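Local coordinates for protein quinoline 2-oxidoreductase large subunit (Pseudomonas putida, PDB 1T3Q) that carries the molybdenum cofactor of a xanthine dehydrogenase-family hydroxylase and probably oxidises quinoline at its carbon 2, at residues V93-T99 with L161-S167; R168-A172 with H338-A342. One frame throughout, in Å; residues are numbered along the deposited sequence.

Contact 1: residues V93-T99 with L161-S167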
ATOM      1  N   VAL B  93     -38.625 -14.789   0.182  1.00 24.27           N
ATOM      2  CA  VAL B  93     -39.780 -14.776   1.066  1.00 23.40           C
ATOM      3  C   VAL B  93     -41.036 -14.524   0.243  1.00 24.13           C
ATOM      4  O   VAL B  93     -41.085 -13.584  -0.542  1.00 22.35           O
ATOM      5  CB  VAL B  93     -39.633 -13.666   2.134  1.00 23.59           C
ATOM      6  CG1 VAL B  93     -40.913 -13.530   2.935  1.00 23.10           C
ATOM      7  CG2 VAL B  93     -38.453 -13.987   3.059  1.00 22.90           C
ATOM      8  N   GLU B  94     -42.048 -15.364   0.428  1.00 25.60           N
ATOM      9  CA  GLU B  94     -43.293 -15.228  -0.321  1.00 28.44           C
ATOM     10  C   GLU B  94     -43.932 -13.846  -0.185  1.00 27.18           C
ATOM     11  O   GLU B  94     -44.199 -13.376   0.923  1.00 26.98           O
ATOM     12  CB  GLU B  94     -44.298 -16.296   0.122  1.00 32.00           C
ATOM     13  CG  GLU B  94     -45.583 -16.298  -0.698  1.00 39.16           C
ATOM     14  CD  GLU B  94     -46.640 -17.235  -0.143  1.00 44.00           C
ATOM     15  OE1 GLU B  94     -47.711 -17.365  -0.778  1.00 47.11           O
ATOM     16  OE2 GLU B  94     -46.407 -17.839   0.928  1.00 47.11           O
ATOM     17  N   GLY B  95     -44.179 -13.203  -1.323  1.00 26.44           N
ATOM     18  CA  GLY B  95     -44.803 -11.891  -1.315  1.00 25.23           C
ATOM     19  C   GLY B  95     -43.853 -10.720  -1.120  1.00 25.82           C
ATOM     20  O   GLY B  95     -44.276  -9.566  -1.148  1.00 26.36           O
ATOM     21  N   PHE B  96     -42.571 -11.004  -0.932  1.00 23.93           N
ATOM     22  CA  PHE B  96     -41.594  -9.937  -0.725  1.00 23.59           C
ATOM     23  C   PHE B  96     -41.434  -9.101  -1.987  1.00 22.72           C
ATOM     24  O   PHE B  96     -41.299  -9.643  -3.081  1.00 24.73           O
ATOM     25  CB  PHE B  96     -40.228 -10.518  -0.347  1.00 23.30           C
ATOM     26  CG  PHE B  96     -39.206  -9.473   0.005  1.00 22.54           C
ATOM     27  CD1 PHE B  96     -39.178  -8.911   1.280  1.00 23.80           C
ATOM     28  CD2 PHE B  96     -38.292  -9.027  -0.945  1.00 23.69           C
ATOM     29  CE1 PHE B  96     -38.249  -7.913   1.604  1.00 22.93           C
ATOM     30  CE2 PHE B  96     -37.360  -8.031  -0.632  1.00 23.34           C
ATOM     31  CZ  PHE B  96     -37.342  -7.476   0.647  1.00 20.71           C
ATOM     32  N   GLN B  97     -41.436  -7.781  -1.831  1.00 22.30           N
ATOM     33  CA  GLN B  97     -41.270  -6.887  -2.968  1.00 21.91           C
ATOM     34  C   GLN B  97     -39.827  -6.421  -3.121  1.00 22.06           C
ATOM     35  O   GLN B  97     -39.300  -5.692  -2.283  1.00 20.96           O
ATOM     36  CB  GLN B  97     -42.184  -5.668  -2.837  1.00 23.24           C
ATOM     37  CG  GLN B  97     -43.665  -5.964  -3.023  1.00 24.23           C
ATOM     38  CD  GLN B  97     -44.451  -4.715  -3.354  1.00 24.89           C
ATOM     39  OE1 GLN B  97     -45.027  -4.069  -2.475  1.00 28.75           O
ATOM     40  NE2 GLN B  97     -44.458  -4.351  -4.631  1.00 22.91           N
ATOM     41  N   THR B  98     -39.196  -6.850  -4.207  1.00 21.43           N
ATOM     42  CA  THR B  98     -37.821  -6.478  -4.498  1.00 23.21           C
ATOM     43  C   THR B  98     -37.743  -4.987  -4.783  1.00 22.86           C
ATOM     44  O   THR B  98     -38.689  -4.400  -5.297  1.00 23.08           O
ATOM     45  CB  THR B  98     -37.298  -7.216  -5.750  1.00 21.98           C
ATOM     46  OG1 THR B  98     -37.199  -8.615  -5.476  1.00 23.75           O
ATOM     47  CG2 THR B  98     -35.942  -6.678  -6.166  1.00 24.11           C
ATOM     48  N   THR B  99     -36.626  -4.368  -4.425  1.00 22.75           N
ATOM     49  CA  THR B  99     -36.443  -2.958  -4.723  1.00 21.53           C
ATOM     50  C   THR B  99     -35.086  -2.823  -5.383  1.00 21.72           C
ATOM     51  O   THR B  99     -34.189  -3.633  -5.159  1.00 22.21           O
ATOM     52  CB  THR B  99     -36.473  -2.052  -3.462  1.00 23.20           C
ATOM     53  OG1 THR B  99     -35.460  -2.467  -2.538  1.00 21.01           O
ATOM     54  CG2 THR B  99     -37.843  -2.099  -2.793  1.00 22.67           C
ATOM     55  N   LEU B 161     -43.017  -0.030  -6.955  1.00 27.14           N
ATOM     56  CA  LEU B 161     -43.650  -1.105  -6.200  1.00 28.00           C
ATOM     57  C   LEU B 161     -45.167  -1.112  -6.335  1.00 28.00           C
ATOM     58  O   LEU B 161     -45.773  -0.133  -6.770  1.00 28.82           O
ATOM     59  CB  LEU B 161     -43.302  -0.989  -4.712  1.00 26.46           C
ATOM     60  CG  LEU B 161     -41.828  -0.926  -4.307  1.00 27.68           C
ATOM     61  CD1 LEU B 161     -41.727  -0.864  -2.793  1.00 25.72           C
ATOM     62  CD2 LEU B 161     -41.090  -2.136  -4.841  1.00 27.68           C
ATOM     63  N   ALA B 162     -45.770  -2.231  -5.951  1.00 28.53           N
ATOM     64  CA  ALA B 162     -47.216  -2.373  -5.985  1.00 29.66           C
ATOM     65  C   ALA B 162     -47.693  -2.158  -4.551  1.00 29.72           C
ATOM     66  O   ALA B 162     -47.719  -3.092  -3.744  1.00 32.92           O
ATOM     67  CB  ALA B 162     -47.593  -3.760  -6.468  1.00 29.55           C
ATOM     68  N   GLY B 163     -48.049  -0.923  -4.229  1.00 28.47           N
ATOM     69  CA  GLY B 163     -48.503  -0.626  -2.884  1.00 26.95           C
ATOM     70  C   GLY B 163     -47.312  -0.387  -1.977  1.00 26.36           C
ATOM     71  O   GLY B 163     -46.169  -0.560  -2.394  1.00 26.99           O
ATOM     72  N   ASN B 164     -47.571  -0.005  -0.733  1.00 24.69           N
ATOM     73  CA  ASN B 164     -46.486   0.271   0.204  1.00 23.95           C
ATOM     74  C   ASN B 164     -46.063  -0.903   1.075  1.00 23.74           C
ATOM     75  O   ASN B 164     -45.087  -0.799   1.816  1.00 23.79           O
ATOM     76  CB  ASN B 164     -46.857   1.457   1.095  1.00 21.89           C
ATOM     77  CG  ASN B 164     -47.065   2.731   0.307  1.00 22.30           C
ATOM     78  OD1 ASN B 164     -46.256   3.078  -0.555  1.00 23.59           O
ATOM     79  ND2 ASN B 164     -48.146   3.443   0.604  1.00 21.89           N
ATOM     80  N   VAL B 165     -46.786  -2.018   1.001  1.00 21.82           N
ATOM     81  CA  VAL B 165     -46.418  -3.171   1.809  1.00 21.77           C
ATOM     82  C   VAL B 165     -45.307  -3.965   1.130  1.00 22.83           C
ATOM     83  O   VAL B 165     -45.548  -4.724   0.188  1.00 22.77           O
ATOM     84  CB  VAL B 165     -47.629  -4.088   2.075  1.00 21.46           C
ATOM     85  CG1 VAL B 165     -47.199  -5.276   2.940  1.00 21.43           C
ATOM     86  CG2 VAL B 165     -48.730  -3.292   2.781  1.00 22.44           C
ATOM     87  N   VAL B 166     -44.082  -3.776   1.608  1.00 20.92           N
ATOM     88  CA  VAL B 166     -42.924  -4.466   1.058  1.00 21.67           C
ATOM     89  C   VAL B 166     -42.951  -5.951   1.409  1.00 21.11           C
ATOM     90  O   VAL B 166     -42.574  -6.796   0.597  1.00 22.29           O
ATOM     91  CB  VAL B 166     -41.610  -3.834   1.582  1.00 20.37           C
ATOM     92  CG1 VAL B 166     -40.416  -4.696   1.199  1.00 20.66           C
ATOM     93  CG2 VAL B 166     -41.458  -2.433   1.005  1.00 22.06           C
ATOM     94  N   SER B 167     -43.393  -6.269   2.618  1.00 21.56           N
ATOM     95  CA  SER B 167     -43.465  -7.664   3.037  1.00 22.41           C
ATOM     96  C   SER B 167     -44.466  -7.855   4.154  1.00 22.46           C
ATOM     97  O   SER B 167     -44.617  -7.003   5.032  1.00 22.25           O
ATOM     98  CB  SER B 167     -42.092  -8.171   3.485  1.00 22.12           C
ATOM     99  OG  SER B 167     -42.160  -9.540   3.865  1.00 23.04           O
TER
HETATM  100  O   HOH W   1     -43.861 -10.861   1.986  1.00 22.95           O
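A classic beta bulge in strand 165-170, where Val166 and Ser167 both face Ala359, turns the carbonyl of Val166 toward the loop 93-99. Val166 has helical backbone angles (-71/-38); Gln97 N donates to Val166 O at 2.9 Å, and Phe96 CA adds a CH···O contact to the same Val166 O at 3.5 Å. Just upstream, a type II turn from Val93 to Phe96, closed by Phe96 N to Val93 O at 3.0 Å, has Gly95 at its third position, where the positive phi suits glycine. The contact joins a loop of the a/b hammerhead region to a strand of the molybdopterin cofactor-binding region. Water 1 donates to Glu94 O (2.8 Å) and is hydrogen-bonded to Ser167 OG (2.9 Å). The Phe96 ring packs beside Val166 (Phe96 CE1 to Val166 CG1 3.9 Å) and Ser167 (Phe96 CD1 to Ser167 CB 3.7 Å). Gln97, the most covered residue here, lies within the bend from Leu161 to Val165, while Leu161 CD2 packs against Thr99 CG2 at 3.8 Å, with Thr99 OG1 hydrogen-bonded to the backbone N of Asn327.

Contact 2: residues R168-A172 with H338-A342. With SO4 (sulfate ion), chain K.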
ATOM      1  N   ARG B 168     -45.142  -8.996   4.118  1.00 23.78           N
ATOM      2  CA  ARG B 168     -46.156  -9.322   5.103  1.00 25.69           C
ATOM      3  C   ARG B 168     -46.105 -10.821   5.344  1.00 26.48           C
ATOM      4  O   ARG B 168     -46.376 -11.612   4.441  1.00 25.62           O
ATOM      5  CB  ARG B 168     -47.519  -8.918   4.551  1.00 28.40           C
ATOM      6  CG  ARG B 168     -48.665  -9.056   5.508  1.00 32.11           C
ATOM      7  CD  ARG B 168     -49.860  -8.317   4.942  1.00 34.22           C
ATOM      8  NE  ARG B 168     -50.702  -7.807   6.010  1.00 36.48           N
ATOM      9  CZ  ARG B 168     -51.358  -6.658   5.947  1.00 38.82           C
ATOM     10  NH1 ARG B 168     -51.272  -5.892   4.864  1.00 38.67           N
ATOM     11  NH2 ARG B 168     -52.091  -6.272   6.975  1.00 41.37           N
ATOM     12  N   THR B 169     -45.756 -11.210   6.562  1.00 25.62           N
ATOM     13  CA  THR B 169     -45.650 -12.618   6.894  1.00 26.74           C
ATOM     14  C   THR B 169     -46.225 -12.925   8.265  1.00 26.90           C
ATOM     15  O   THR B 169     -46.199 -12.095   9.169  1.00 25.58           O
ATOM     16  CB  THR B 169     -44.169 -13.081   6.878  1.00 27.22           C
ATOM     17  OG1 THR B 169     -43.563 -12.720   5.630  1.00 28.89           O
ATOM     18  CG2 THR B 169     -44.080 -14.588   7.055  1.00 26.76           C
ATOM     19  N   SER B 170     -46.750 -14.136   8.404  1.00 28.46           N
ATOM     20  CA  SER B 170     -47.311 -14.598   9.659  1.00 28.94           C
ATOM     21  C   SER B 170     -46.964 -16.071   9.765  1.00 30.10           C
ATOM     22  O   SER B 170     -47.478 -16.894   9.011  1.00 32.34           O
ATOM     23  CB  SER B 170     -48.827 -14.408   9.673  1.00 29.97           C
ATOM     24  OG  SER B 170     -49.378 -14.955  10.856  1.00 33.22           O
ATOM     25  N   ARG B 171     -46.077 -16.400  10.694  1.00 29.91           N
ATOM     26  CA  ARG B 171     -45.654 -17.778  10.879  1.00 30.24           C
ATOM     27  C   ARG B 171     -46.498 -18.555  11.882  1.00 28.90           C
ATOM     28  O   ARG B 171     -46.411 -19.776  11.954  1.00 28.86           O
ATOM     29  CB  ARG B 171     -44.175 -17.804  11.266  1.00 32.65           C
ATOM     30  CG  ARG B 171     -43.263 -17.602  10.063  1.00 35.74           C
ATOM     31  CD  ARG B 171     -41.958 -16.906  10.413  1.00 38.22           C
ATOM     32  NE  ARG B 171     -42.148 -15.481  10.664  1.00 38.87           N
ATOM     33  CZ  ARG B 171     -41.159 -14.598  10.744  1.00 38.78           C
ATOM     34  NH1 ARG B 171     -39.899 -14.990  10.594  1.00 37.96           N
ATOM     35  NH2 ARG B 171     -41.431 -13.320  10.965  1.00 38.60           N
ATOM     36  N   ALA B 172     -47.317 -17.848  12.651  1.00 27.49           N
ATOM     37  CA  ALA B 172     -48.184 -18.493  13.628  1.00 27.37           C
ATOM     38  C   ALA B 172     -49.495 -17.724  13.685  1.00 27.26           C
ATOM     39  O   ALA B 172     -49.497 -16.507  13.873  1.00 26.44           O
ATOM     40  CB  ALA B 172     -47.519 -18.512  14.993  1.00 26.11           C
ATOM     41  N   HIS B 338     -39.744  -8.653  10.751  1.00 20.40           N
ATOM     42  CA  HIS B 338     -39.678 -10.026  10.275  1.00 21.29           C
ATOM     43  C   HIS B 338     -38.804 -10.928  11.146  1.00 21.52           C
ATOM     44  O   HIS B 338     -39.288 -11.916  11.696  1.00 21.77           O
ATOM     45  CB  HIS B 338     -39.199 -10.048   8.823  1.00 20.50           C
ATOM     46  CG  HIS B 338     -39.394 -11.366   8.140  1.00 24.63           C
ATOM     47  ND1 HIS B 338     -38.473 -12.388   8.213  1.00 27.11           N
ATOM     48  CD2 HIS B 338     -40.410 -11.829   7.373  1.00 22.46           C
ATOM     49  CE1 HIS B 338     -38.912 -13.424   7.518  1.00 24.68           C
ATOM     50  NE2 HIS B 338     -40.085 -13.110   6.999  1.00 25.23           N
ATOM     51  N   VAL B 339     -37.523 -10.602  11.279  1.00 20.90           N
ATOM     52  CA  VAL B 339     -36.651 -11.433  12.103  1.00 19.91           C
ATOM     53  C   VAL B 339     -37.010 -11.314  13.579  1.00 19.66           C
ATOM     54  O   VAL B 339     -36.783 -12.247  14.355  1.00 20.03           O
ATOM     55  CB  VAL B 339     -35.164 -11.076  11.907  1.00 20.82           C
ATOM     56  CG1 VAL B 339     -34.764 -11.346  10.467  1.00 20.21           C
ATOM     57  CG2 VAL B 339     -34.910  -9.623  12.281  1.00 20.11           C
ATOM     58  N   GLY B 340     -37.583 -10.174  13.959  1.00 19.73           N
ATOM     59  CA  GLY B 340     -37.980  -9.962  15.342  1.00 18.94           C
ATOM     60  C   GLY B 340     -39.078 -10.915  15.792  1.00 20.46           C
ATOM     61  O   GLY B 340     -38.991 -11.516  16.867  1.00 18.36           O
ATOM     62  N   ASN B 341     -40.120 -11.057  14.975  1.00 20.38           N
ATOM     63  CA  ASN B 341     -41.222 -11.945  15.324  1.00 20.54           C
ATOM     64  C   ASN B 341     -40.803 -13.407  15.386  1.00 20.93           C
ATOM     65  O   ASN B 341     -41.427 -14.204  16.086  1.00 21.39           O
ATOM     66  CB  ASN B 341     -42.383 -11.788  14.335  1.00 22.55           C
ATOM     67  CG  ASN B 341     -43.280 -10.612  14.671  1.00 25.69           C
ATOM     68  OD1 ASN B 341     -44.411 -10.523  14.193  1.00 27.34           O
ATOM     69  ND2 ASN B 341     -42.778  -9.695  15.491  1.00 25.60           N
ATOM     70  N   ALA B 342     -39.748 -13.765  14.659  1.00 20.43           N
ATOM     71  CA  ALA B 342     -39.285 -15.146  14.674  1.00 20.52           C
ATOM     72  C   ALA B 342     -38.834 -15.565  16.073  1.00 20.79           C
ATOM     73  O   ALA B 342     -38.965 -16.729  16.449  1.00 19.58           O
ATOM     74  CB  ALA B 342     -38.143 -15.333  13.682  1.00 19.81           C
TER
HETATM   75  S   SO4 K3101     -53.830  -4.071   7.585  1.00 59.62           S
HETATM   76  O1  SO4 K3101     -54.739  -5.231   7.493  1.00 60.20           O
HETATM   77  O2  SO4 K3101     -54.567  -2.905   8.111  1.00 61.12           O
HETATM   78  O3  SO4 K3101     -52.720  -4.391   8.496  1.00 60.55           O
HETATM   79  O4  SO4 K3101     -53.292  -3.755   6.248  1.00 59.83           O
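His338 does most of the work on the helical side. Its main-chain carbonyl takes the guanidinium of Arg171: Arg171 NH2 donates to His338 O at 2.7 Å, a well-directed hydrogen bond, and Arg171 NH1 adds a weak one to His338 O at 3.3 Å. The imidazole of the same residue swings back toward the strand, so that Arg171 NH1 sits over its face, 3.6 Å from His338 CE1, while Thr169 OG1 approaches the ring's edge at 3.7 Å from His338 CD2. One turn on, Asn341 brings its CB to 3.8 Å from Arg171 NH2. Ala342 then closes the other side: its CB lies 3.6 Å from Arg171 NH1, and its backbone N is over the guanidinium face opposite the one that meets His338 NE2. The planar group is thus slotted between the histidine ring and the backbone of the next helical turn.

On the strand side, Arg171 marks a corner of the chain, and its own N is held by Glu355. Arg168 points away from the helix; it forms a salt bridge with Glu356 and donates from NH1 to O4 of a sulfate at 3.3 Å, an ion probably from the crystallisation liquor and also hydrogen-bonded to Arg318. Seen as a whole, this is helix-on-sheet packing within the molybdopterin-binding region: the short helix 337-342 lies against strands 165-170 and 352-360, with the Arg171 guanidinium hydrogen-bonded to the carbonyl of His338 in the helix.

Overall arrangement
Contact 1 and contact 2 both use strand 165-170, contact 1 at its start (with the loop leading into it) and contact 2 at its later part, their centres about 15 Å apart and on the same side of the chain's centre. Contact 1 closes at Ser167 before contact 2 opens at Arg168. The strand pairs antiparallel with strand 352-360 of a mixed sheet, and it meets the loop 93-99 first and helix 337-342 next. The two sites touch: Val93 CG1 lies 3.9 Å from Thr169 OG1 and 4.2 Å from His338 NE2. A single strand therefore brings a loop of the a/b hammerhead region and a helix of the molybdopterin-binding region together, tying both to one sheet.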